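Long-range contact in glycerol uptake operon antiterminator-related protein (Thermotoga maritima, PDB 1VKF), which is of unknown detailed function but, by its family, probably acts as a glycerol-3-phosphate-responsive antiterminator that controls transcription of glycerol uptake genes: residues 35-47 / 65-79. Numbering follows the deposited sequence. Where two conformers were deposited one is given.
Sequences VFLLKSDILNLKF and FVNGLGEGEEAILFV
S40 and D41 run parallel to V66 and N67, a short pairing in a TIM-barrel-type fold between the end of strand 34-41 and strand 66-67, an example of a parallel barrel sheet continued past strand 58-62 by a second short strand. The backbone N of N67 gives a 2.9 Å bond to S40 O, meeting that carbonyl from above its plane, 36° out. I42 N then reaches N67 O at 2.9 Å, almost in line with the C=O bond (165°), whereas the bond from S40 N to F65 O is weak. Beyond the strands the contact turns apolar. Chi1 of I42 (-163°) turns CG1 away from its own N and toward the ring of F78, which the side chain crosses at about a right angle: CG1 lies 3.4 Å from F78 CZ, CD1 sits over one face toward the rim, and I42 O meets the ring edge in plane. Deeper in, L45 CD2 packs on V79 CG2, and residues from both helices and from strand 66-67 (L45, V79, V66) meet on V61 of strand 58-62. Farther out, D41 OD1 accepts from N44 ND2 at 3.0 Å on its syn lone pair, in the turn before helix 45-54, while S40 OG bonds to H48. Between the exposed side chains of K39 and N67, one water accepts from both N67 ND2 and K39 NZ, 3.0 Å from the latter.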
loop_
_atom_site.group_PDB
_atom_site.type_symbol
_atom_site.label_atom_id
_atom_site.label_comp_id
_atom_site.label_asym_id
_atom_site.label_seq_id
_atom_site.Cartn_x
_atom_site.Cartn_y
_atom_site.Cartn_z
ATOM N N VAL A 35 -1.070 -3.825 7.800
ATOM C CA VAL A 35 -0.992 -2.408 8.075
ATOM C C VAL A 35 -0.134 -1.764 6.992
ATOM O O VAL A 35 0.959 -2.252 6.708
ATOM C CB VAL A 35 -0.350 -2.097 9.470
ATOM C CG1 VAL A 35 -0.073 -0.614 9.652
ATOM C CG2 VAL A 35 -1.253 -2.524 10.609
ATOM N N PHE A 36 -0.627 -0.648 6.436
ATOM C CA PHE A 36 0.186 0.217 5.600
ATOM C C PHE A 36 0.570 1.429 6.396
ATOM O O PHE A 36 -0.295 2.206 6.781
ATOM C CB PHE A 36 -0.593 0.622 4.340
ATOM C CG PHE A 36 -0.704 -0.429 3.306
ATOM C CD1 PHE A 36 -0.216 -1.698 3.480
ATOM C CD2 PHE A 36 -1.381 -0.146 2.124
ATOM C CE1 PHE A 36 -0.299 -2.619 2.455
ATOM C CE2 PHE A 36 -1.486 -1.069 1.126
ATOM C CZ PHE A 36 -0.961 -2.301 1.297
ATOM N N LEU A 37 1.854 1.581 6.729
ATOM C CA LEU A 37 2.323 2.752 7.497
ATOM C C LEU A 37 2.664 3.838 6.498
ATOM O O LEU A 37 3.596 3.721 5.697
ATOM C CB LEU A 37 3.571 2.374 8.294
ATOM C CG LEU A 37 4.194 3.474 9.116
ATOM C CD1 LEU A 37 3.234 4.080 10.094
ATOM C CD2 LEU A 37 5.456 2.934 9.785
ATOM N N LEU A 38 1.855 4.891 6.475
ATOM C CA LEU A 38 1.900 5.843 5.387
ATOM C C LEU A 38 2.736 7.086 5.663
ATOM O O LEU A 38 2.984 7.867 4.726
ATOM C CB LEU A 38 0.486 6.265 5.010
ATOM C CG LEU A 38 -0.370 5.092 4.504
ATOM C CD1 LEU A 38 -1.708 5.654 4.080
ATOM C CD2 LEU A 38 0.271 4.342 3.345
ATOM N N LYS A 39 3.201 7.235 6.893
ATOM C CA LYS A 39 4.154 8.284 7.230
ATOM C C LYS A 39 5.012 7.843 8.398
ATOM O O LYS A 39 4.543 7.241 9.366
ATOM C CB LYS A 39 3.391 9.570 7.610
ATOM C CG LYS A 39 4.271 10.805 7.884
ATOM C CD LYS A 39 3.435 12.030 8.314
ATOM C CE LYS A 39 4.338 13.243 8.449
ATOM N NZ LYS A 39 3.556 14.487 8.617
ATOM N N SER A 40 6.282 8.184 8.330
ATOM C CA SER A 40 7.172 7.979 9.452
ATOM C C SER A 40 8.359 8.905 9.227
ATOM O O SER A 40 8.285 9.845 8.429
ATOM C CB SER A 40 7.608 6.468 9.560
ATOM O OG SER A 40 8.434 6.232 10.706
ATOM N N ASP A 41 9.472 8.594 9.866
ATOM C CA ASP A 41 10.735 9.332 9.637
ATOM C C ASP A 41 11.894 8.368 9.893
ATOM O O ASP A 41 11.745 7.336 10.552
ATOM C CB ASP A 41 10.808 10.660 10.406
ATOM C CG ASP A 41 10.941 10.506 11.906
ATOM O OD1 ASP A 41 11.957 9.980 12.395
ATOM O OD2 ASP A 41 10.064 10.931 12.640
ATOM N N ILE A 42 13.049 8.764 9.406
ATOM C CA ILE A 42 14.182 7.894 9.390
ATOM C C ILE A 42 14.717 7.584 10.795
ATOM O O ILE A 42 15.273 6.501 11.017
ATOM C CB ILE A 42 15.249 8.524 8.472
ATOM C CG1 ILE A 42 16.268 7.490 8.076
ATOM C CG2 ILE A 42 15.928 9.700 9.160
ATOM C CD1 ILE A 42 17.211 8.015 6.982
ATOM N N LEU A 43 14.476 8.484 11.741
ATOM C CA LEU A 43 14.999 8.358 13.098
ATOM C C LEU A 43 14.099 7.392 13.841
ATOM O O LEU A 43 14.564 6.782 14.796
ATOM C CB LEU A 43 14.975 9.724 13.794
ATOM C CG LEU A 43 15.865 10.809 13.104
ATOM C CD1 LEU A 43 15.713 12.207 13.756
ATOM C CD2 LEU A 43 17.248 10.349 13.238
ATOM N N ASN A 44 12.830 7.363 13.486
ATOM C CA ASN A 44 11.867 6.633 14.330
ATOM C C ASN A 44 11.195 5.446 13.694
ATOM O O ASN A 44 10.369 4.787 14.387
ATOM C CB ASN A 44 10.811 7.584 14.860
ATOM C CG ASN A 44 11.359 8.618 15.872
ATOM O OD1 ASN A 44 11.476 8.341 17.047
ATOM N ND2 ASN A 44 11.707 9.772 15.390
ATOM N N LEU A 45 11.526 5.128 12.426
ATOM C CA LEU A 45 10.811 4.127 11.679
ATOM C C LEU A 45 10.934 2.772 12.391
ATOM O O LEU A 45 9.960 2.023 12.522
ATOM C CB LEU A 45 11.382 4.013 10.284
ATOM C CG LEU A 45 10.774 2.918 9.411
ATOM C CD1 LEU A 45 9.319 3.079 9.151
ATOM C CD2 LEU A 45 11.583 2.783 8.119
ATOM N N LYS A 46 12.126 2.474 12.890
ATOM C CA LYS A 46 12.336 1.185 13.532
ATOM C C LYS A 46 11.446 1.029 14.781
ATOM O O LYS A 46 10.928 -0.051 15.048
ATOM C CB LYS A 46 13.810 1.015 13.902
ATOM C CG LYS A 46 14.118 -0.426 14.395
ATOM C CD LYS A 46 15.572 -0.579 14.882
ATOM C CE LYS A 46 15.950 -2.054 14.972
ATOM N NZ LYS A 46 16.091 -2.669 13.616
ATOM N N PHE A 47 11.239 2.084 15.535
ATOM C CA PHE A 47 10.406 2.018 16.721
ATOM C C PHE A 47 8.934 1.875 16.349
ATOM O O PHE A 47 8.181 1.147 16.979
ATOM C CB PHE A 47 10.555 3.281 17.536
ATOM C CG PHE A 47 11.978 3.600 17.925
ATOM C CD1 PHE A 47 12.797 2.640 18.506
ATOM C CD2 PHE A 47 12.483 4.889 17.746
ATOM C CE1 PHE A 47 14.109 2.951 18.871
ATOM C CE2 PHE A 47 13.804 5.202 18.112
ATOM C CZ PHE A 47 14.609 4.228 18.660
ATOM N N PHE A 65 7.192 8.456 1.895
ATOM C CA PHE A 65 6.761 9.414 2.907
ATOM C C PHE A 65 7.453 9.223 4.268
ATOM O O PHE A 65 6.988 9.742 5.289
ATOM C CB PHE A 65 5.230 9.396 2.996
ATOM C CG PHE A 65 4.563 9.969 1.765
ATOM C CD1 PHE A 65 4.251 11.321 1.684
ATOM C CD2 PHE A 65 4.336 9.175 0.659
ATOM C CE1 PHE A 65 3.666 11.846 0.519
ATOM C CE2 PHE A 65 3.761 9.667 -0.486
ATOM C CZ PHE A 65 3.427 11.020 -0.564
ATOM N N VAL A 66 8.598 8.528 4.267
ATOM C CA VAL A 66 9.437 8.405 5.464
ATOM C C VAL A 66 10.350 9.644 5.410
ATOM O O VAL A 66 11.247 9.741 4.527
ATOM C CB VAL A 66 10.285 7.119 5.444
ATOM C CG1 VAL A 66 11.213 7.062 6.632
ATOM C CG2 VAL A 66 9.411 5.850 5.376
ATOM N N ASN A 67 10.025 10.634 6.234
ATOM C CA ASN A 67 10.771 11.879 6.272
ATOM C C ASN A 67 12.245 11.628 6.541
ATOM O O ASN A 67 12.610 10.928 7.494
ATOM C CB ASN A 67 10.264 12.795 7.323
ATOM C CG ASN A 67 8.941 13.487 6.942
ATOM O OD1 ASN A 67 8.507 13.444 5.807
ATOM N ND2 ASN A 67 8.355 14.168 7.899
ATOM N N GLY A 68 13.100 12.236 5.715
ATOM C CA GLY A 68 14.527 11.985 5.808
ATOM C C GLY A 68 15.092 10.877 4.922
ATOM O O GLY A 68 16.309 10.820 4.799
ATOM N N LEU A 69 14.261 9.985 4.366
ATOM C CA LEU A 69 14.678 8.888 3.538
ATOM C C LEU A 69 14.706 9.346 2.089
ATOM O O LEU A 69 13.795 10.084 1.626
ATOM C CB LEU A 69 13.707 7.664 3.670
ATOM C CG LEU A 69 14.161 6.301 3.159
ATOM C CD1 LEU A 69 15.345 5.812 3.835
ATOM C CD2 LEU A 69 13.000 5.320 3.321
ATOM N N GLY A 70 15.660 8.802 1.354
ATOM C CA GLY A 70 15.770 9.027 -0.093
ATOM C C GLY A 70 15.218 7.847 -0.910
ATOM O O GLY A 70 14.391 7.058 -0.468
ATOM N N GLU A 71 15.701 7.717 -2.120
ATOM C CA GLU A 71 15.178 6.695 -3.004
ATOM C C GLU A 71 16.286 5.722 -3.296
ATOM O O GLU A 71 17.472 6.030 -3.110
ATOM C CB GLU A 71 14.571 7.320 -4.267
ATOM C CG GLU A 71 15.500 8.059 -5.178
ATOM C CD GLU A 71 14.749 8.705 -6.354
ATOM O OE1 GLU A 71 13.535 8.985 -6.216
ATOM O OE2 GLU A 71 15.369 8.919 -7.405
ATOM N N GLY A 72 15.898 4.554 -3.772
ATOM C CA GLY A 72 16.849 3.591 -4.271
ATOM C C GLY A 72 17.225 2.475 -3.327
ATOM O O GLY A 72 16.601 2.284 -2.305
ATOM N N GLU A 73 18.203 1.681 -3.747
ATOM C CA GLU A 73 18.513 0.415 -3.105
ATOM C C GLU A 73 18.842 0.526 -1.619
ATOM O O GLU A 73 18.375 -0.260 -0.810
ATOM C CB GLU A 73 19.638 -0.272 -3.844
ATOM C CG GLU A 73 19.795 -1.747 -3.502
ATOM C CD GLU A 73 20.539 -2.502 -4.588
ATOM O OE1 GLU A 73 21.492 -1.938 -5.143
ATOM O OE2 GLU A 73 20.170 -3.643 -4.888
ATOM N N GLU A 74 19.721 1.453 -1.279
ATOM C CA GLU A 74 20.088 1.666 0.114
ATOM C C GLU A 74 18.900 2.089 0.993
ATOM O O GLU A 74 18.741 1.557 2.094
ATOM C CB GLU A 74 21.252 2.664 0.244
ATOM C CG GLU A 74 22.515 2.281 -0.507
ATOM C CD GLU A 74 22.558 2.666 -1.983
ATOM O OE1 GLU A 74 21.548 3.147 -2.564
ATOM O OE2 GLU A 74 23.632 2.443 -2.593
ATOM N N ALA A 75 18.029 2.958 0.476
ATOM C CA ALA A 75 16.802 3.318 1.172
ATOM C C ALA A 75 15.888 2.126 1.400
ATOM O O ALA A 75 15.360 1.918 2.497
ATOM C CB ALA A 75 16.065 4.420 0.455
ATOM N N ILE A 76 15.733 1.296 0.373
ATOM C CA ILE A 76 14.863 0.113 0.500
ATOM C C ILE A 76 15.423 -0.877 1.531
ATOM O O ILE A 76 14.669 -1.384 2.392
ATOM C CB ILE A 76 14.692 -0.601 -0.860
ATOM C CG1 ILE A 76 13.927 0.238 -1.878
ATOM C CG2 ILE A 76 14.028 -1.945 -0.657
ATOM C CD1 ILE A 76 14.261 -0.113 -3.312
ATOM N N LEU A 77 16.744 -1.106 1.491
ATOM C CA LEU A 77 17.429 -1.962 2.469
ATOM C C LEU A 77 17.344 -1.386 3.884
ATOM O O LEU A 77 17.218 -2.167 4.826
ATOM C CB LEU A 77 18.898 -2.228 2.119
ATOM C CG LEU A 77 19.034 -3.053 0.849
ATOM C CD1 LEU A 77 20.500 -3.177 0.462
ATOM C CD2 LEU A 77 18.340 -4.399 1.001
ATOM N N PHE A 78 17.338 -0.045 4.082
ATOM C CA PHE A 78 17.138 0.549 5.352
ATOM C C PHE A 78 15.761 0.265 5.924
ATOM O O PHE A 78 15.632 -0.066 7.104
ATOM C CB PHE A 78 17.326 2.078 5.225
ATOM C CG PHE A 78 17.162 2.834 6.489
ATOM C CD1 PHE A 78 15.912 3.246 6.841
ATOM C CD2 PHE A 78 18.257 3.081 7.301
ATOM C CE1 PHE A 78 15.715 3.974 8.034
ATOM C CE2 PHE A 78 18.095 3.819 8.484
ATOM C CZ PHE A 78 16.815 4.239 8.847
ATOM N N VAL A 79 14.746 0.352 5.066
ATOM C CA VAL A 79 13.399 0.100 5.490
ATOM C C VAL A 79 13.263 -1.423 5.859
ATOM O O VAL A 79 12.596 -1.752 6.849
ATOM C CB VAL A 79 12.396 0.546 4.377
ATOM C CG1 VAL A 79 11.013 0.076 4.717
ATOM C CG2 VAL A 79 12.455 2.062 4.260
HETATM O O HOH W 1 5.975 16.169 8.121
#